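Local atomic coordinates of oxidoreductase, NAD-binding/iron-sulfur cluster-binding protein (Nitratireductor pacificus pht-3B, PDB entry 6ZXU), a protein that catalyses reductive dehalogenation of organohalides, using cobalamin (B12) and two [4Fe-4S] clusters. Residues R171-C176 with G231-V236. Residues are numbered along the deposited sequence; the frame is centred on the assembly and turned at random.
Sequences RTDMRC and GFRLGV
R233, on the strand, turns its guanidinium side-on to the carboxylate of D173 on the helix and joins it by a salt bridge of two hydrogen bonds, one to each oxygen. The bond from R233 NE to D173 OD1 (2.9 Å) is nearly straight at 177° and lies in the guanidinium plane, yet it reaches OD1 from above the carboxylate plane. The bond from R233 NH2 to D173 OD2 (3.0 Å) uses the syn lone pair but is more bent. The carboxylate and guanidinium planes are 54° apart, consistent with OD2 lying tilted from the guanidinium plane. Bends at chi2 and chi3 curve the arginine toward D173, and its CB and CG pass close to OD1 on the way. A bridging water also donates to D173 OD1 (2.8 Å) and to L234 O, tying the same carboxylate oxygen to the strand backbone. NH1 of R233 has other partners, E63 in a second salt bridge and P62 O.

One turn apart on the helix, T172 and C176 face the strand. T172 CG2, anti to the backbone N, lies against the R233 methylenes, 3.7 Å from CG, while its OG1 bonds to N168 O and accepts from R171 NH1. C176 lays SG beside R233 O (3.5 Å) and sets CB near L234 O; G235 has no side chain, consistent with the close approach of C176 CA and G235 CA, 5.0 Å.

Segment 171-176 runs at 22° to residues 232-236. This is helix-on-sheet packing, away from the cobalamin and cluster sites: helix 168-190 lies on one face of a four-stranded antiparallel sheet in which strand 232-239 is an inner strand. Strand 142-149 extends this packing through V148, which touches T172 and C176; helix 206-212 receives L234 and V236 on the sheet's other face, and helix 445-469 meets M174 and R175.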
ATOM      1  N   ARG A 171      -3.829   8.116  17.222  1.00 23.92           N
ATOM      2  CA  ARG A 171      -3.463   7.260  16.095  1.00 20.42           C
ATOM      3  C   ARG A 171      -4.659   7.061  15.141  1.00 20.82           C
ATOM      4  O   ARG A 171      -4.553   7.232  13.942  1.00 20.09           O
ATOM      5  CB  ARG A 171      -2.952   5.926  16.640  1.00 23.04           C
ATOM      6  CG  ARG A 171      -2.658   4.803  15.636  1.00 21.97           C
ATOM      7  CD  ARG A 171      -3.882   3.934  15.558  1.00 21.69           C
ATOM      8  NE  ARG A 171      -3.774   2.680  14.845  1.00 20.89           N
ATOM      9  CZ  ARG A 171      -4.812   2.094  14.288  1.00 24.66           C
ATOM     10  NH1 ARG A 171      -6.031   2.589  14.420  1.00 23.15           N
ATOM     11  NH2 ARG A 171      -4.659   0.946  13.672  1.00 29.94           N
ATOM     12  N   THR A 172      -5.785   6.689  15.692  1.00 22.08           N
ATOM     13  CA  THR A 172      -6.957   6.458  14.874  1.00 20.00           C
ATOM     14  C   THR A 172      -7.542   7.778  14.327  1.00 19.15           C
ATOM     15  O   THR A 172      -7.974   7.822  13.175  1.00 20.11           O
ATOM     16  CB  THR A 172      -7.948   5.653  15.669  1.00 19.13           C
ATOM     17  OG1 THR A 172      -7.294   4.496  16.238  1.00 18.37           O
ATOM     18  CG2 THR A 172      -9.095   5.232  14.788  1.00 18.17           C
ATOM     19  N   ASP A 173      -7.522   8.845  15.102  1.00 19.73           N
ATOM     20  CA  ASP A 173      -7.838  10.172  14.515  1.00 22.05           C
ATOM     21  C   ASP A 173      -6.982  10.528  13.319  1.00 22.37           C
ATOM     22  O   ASP A 173      -7.470  11.088  12.325  1.00 20.77           O
ATOM     23  CB  ASP A 173      -7.769  11.299  15.570  1.00 23.68           C
ATOM     24  CG  ASP A 173      -9.007  11.383  16.445  1.00 28.01           C
ATOM     25  OD1 ASP A 173     -10.075  10.753  16.134  1.00 28.74           O
ATOM     26  OD2 ASP A 173      -8.925  12.058  17.485  1.00 31.53           O
ATOM     27  N   MET A 174      -5.681  10.301  13.427  1.00 21.10           N
ATOM     28  CA  MET A 174      -4.781  10.555  12.270  1.00 21.13           C
ATOM     29  C   MET A 174      -5.247   9.843  10.997  1.00 18.23           C
ATOM     30  O   MET A 174      -5.293  10.418   9.897  1.00 19.34           O
ATOM     31  CB  MET A 174      -3.329  10.111  12.631  1.00 19.37           C
ATOM     32  CG  MET A 174      -2.346  10.319  11.514  1.00 22.25           C
ATOM     33  SD  MET A 174      -0.743   9.472  11.848  1.00 24.48           S
ATOM     34  CE  MET A 174      -1.285   7.721  11.953  1.00 25.75           C
ATOM     35  N   ARG A 175      -5.547   8.573  11.121  1.00 19.84           N
ATOM     36  CA  ARG A 175      -6.026   7.802   9.988  1.00 19.44           C
ATOM     37  C   ARG A 175      -7.367   8.357   9.499  1.00 19.98           C
ATOM     38  O   ARG A 175      -7.586   8.408   8.322  1.00 19.38           O
ATOM     39  CB  ARG A 175      -6.103   6.333  10.408  1.00 21.12           C
ATOM     40  CG  ARG A 175      -6.557   5.380   9.343  1.00 21.75           C
ATOM     41  CD  ARG A 175      -5.678   5.300   8.128  1.00 25.22           C
ATOM     42  NE  ARG A 175      -4.231   5.355   8.477  1.00 27.38           N
ATOM     43  CZ  ARG A 175      -3.537   4.344   9.004  1.00 28.71           C
ATOM     44  NH1 ARG A 175      -4.146   3.178   9.303  1.00 27.88           N
ATOM     45  NH2 ARG A 175      -2.217   4.499   9.308  1.00 30.23           N
ATOM     46  N   CYS A 176      -8.240   8.833  10.406  1.00 22.16           N
ATOM     47  CA  CYS A 176      -9.527   9.446  10.018  1.00 19.68           C
ATOM     48  C   CYS A 176      -9.357  10.744   9.257  1.00 19.96           C
ATOM     49  O   CYS A 176      -9.990  10.951   8.229  1.00 19.30           O
ATOM     50  CB  CYS A 176     -10.402   9.646  11.213  1.00 21.56           C
ATOM     51  SG  CYS A 176     -11.071   8.111  11.831  1.00 23.50           S
ATOM     52  N   GLY A 231     -13.036  -0.325  19.987  1.00 23.26           N
ATOM     53  CA  GLY A 231     -13.174   1.087  19.909  1.00 23.47           C
ATOM     54  C   GLY A 231     -12.842   1.573  18.533  1.00 20.77           C
ATOM     55  O   GLY A 231     -12.397   0.813  17.677  1.00 21.50           O
ATOM     56  N   PHE A 232     -13.136   2.842  18.274  1.00 18.95           N
ATOM     57  CA  PHE A 232     -13.039   3.398  16.964  1.00 20.05           C
ATOM     58  C   PHE A 232     -13.062   4.956  17.084  1.00 19.14           C
ATOM     59  O   PHE A 232     -13.390   5.492  18.134  1.00 22.59           O
ATOM     60  CB  PHE A 232     -14.189   2.928  16.063  1.00 22.17           C
ATOM     61  CG  PHE A 232     -15.536   3.366  16.548  1.00 23.11           C
ATOM     62  CD1 PHE A 232     -16.215   2.615  17.478  1.00 22.84           C
ATOM     63  CD2 PHE A 232     -16.078   4.556  16.139  1.00 24.57           C
ATOM     64  CE1 PHE A 232     -17.452   3.031  17.961  1.00 25.10           C
ATOM     65  CE2 PHE A 232     -17.340   4.968  16.602  1.00 24.10           C
ATOM     66  CZ  PHE A 232     -18.010   4.214  17.499  1.00 24.27           C
ATOM     67  N   ARG A 233     -12.716   5.618  15.979  1.00 18.25           N
ATOM     68  CA  ARG A 233     -12.869   7.027  15.797  1.00 21.05           C
ATOM     69  C   ARG A 233     -13.521   7.289  14.482  1.00 19.95           C
ATOM     70  O   ARG A 233     -13.557   6.397  13.621  1.00 18.73           O
ATOM     71  CB  ARG A 233     -11.525   7.786  15.921  1.00 19.85           C
ATOM     72  CG  ARG A 233     -10.785   7.479  17.186  1.00 21.43           C
ATOM     73  CD  ARG A 233     -11.414   8.072  18.462  1.00 22.26           C
ATOM     74  NE  ARG A 233     -11.232   9.515  18.463  1.00 25.33           N
ATOM     75  CZ  ARG A 233     -11.534  10.333  19.466  1.00 25.22           C
ATOM     76  NH1 ARG A 233     -12.016   9.908  20.607  1.00 22.07           N
ATOM     77  NH2 ARG A 233     -11.260  11.613  19.317  1.00 29.72           N
ATOM     78  N   LEU A 234     -14.073   8.517  14.330  1.00 20.76           N
ATOM     79  CA  LEU A 234     -14.884   8.910  13.166  1.00 21.33           C
ATOM     80  C   LEU A 234     -14.284   9.970  12.276  1.00 20.82           C
ATOM     81  O   LEU A 234     -13.571  10.833  12.743  1.00 21.23           O
ATOM     82  CB  LEU A 234     -16.225   9.468  13.622  1.00 21.57           C
ATOM     83  CG  LEU A 234     -17.078   8.515  14.443  1.00 22.95           C
ATOM     84  CD1 LEU A 234     -18.186   9.317  15.161  1.00 23.57           C
ATOM     85  CD2 LEU A 234     -17.676   7.456  13.521  1.00 22.89           C
ATOM     86  N   GLY A 235     -14.562   9.857  10.978  1.00 21.62           N
ATOM     87  CA  GLY A 235     -14.330  10.904  10.025  1.00 20.40           C
ATOM     88  C   GLY A 235     -15.633  11.091   9.240  1.00 21.95           C
ATOM     89  O   GLY A 235     -16.438  10.178   9.127  1.00 20.80           O
ATOM     90  N   VAL A 236     -15.820  12.285   8.695  1.00 20.87           N
ATOM     91  CA  VAL A 236     -17.011  12.679   7.908  1.00 20.30           C
ATOM     92  C   VAL A 236     -16.559  13.513   6.726  1.00 20.34           C
ATOM     93  O   VAL A 236     -15.620  14.310   6.804  1.00 18.86           O
ATOM     94  CB  VAL A 236     -18.008  13.482   8.753  1.00 21.35           C
ATOM     95  CG1 VAL A 236     -19.121  13.998   7.874  1.00 20.42           C
ATOM     96  CG2 VAL A 236     -18.539  12.639   9.907  1.00 23.99           C
TER
HETATM   97  O   HOH W   1     -12.414  11.743  14.942  1.00 28.34           O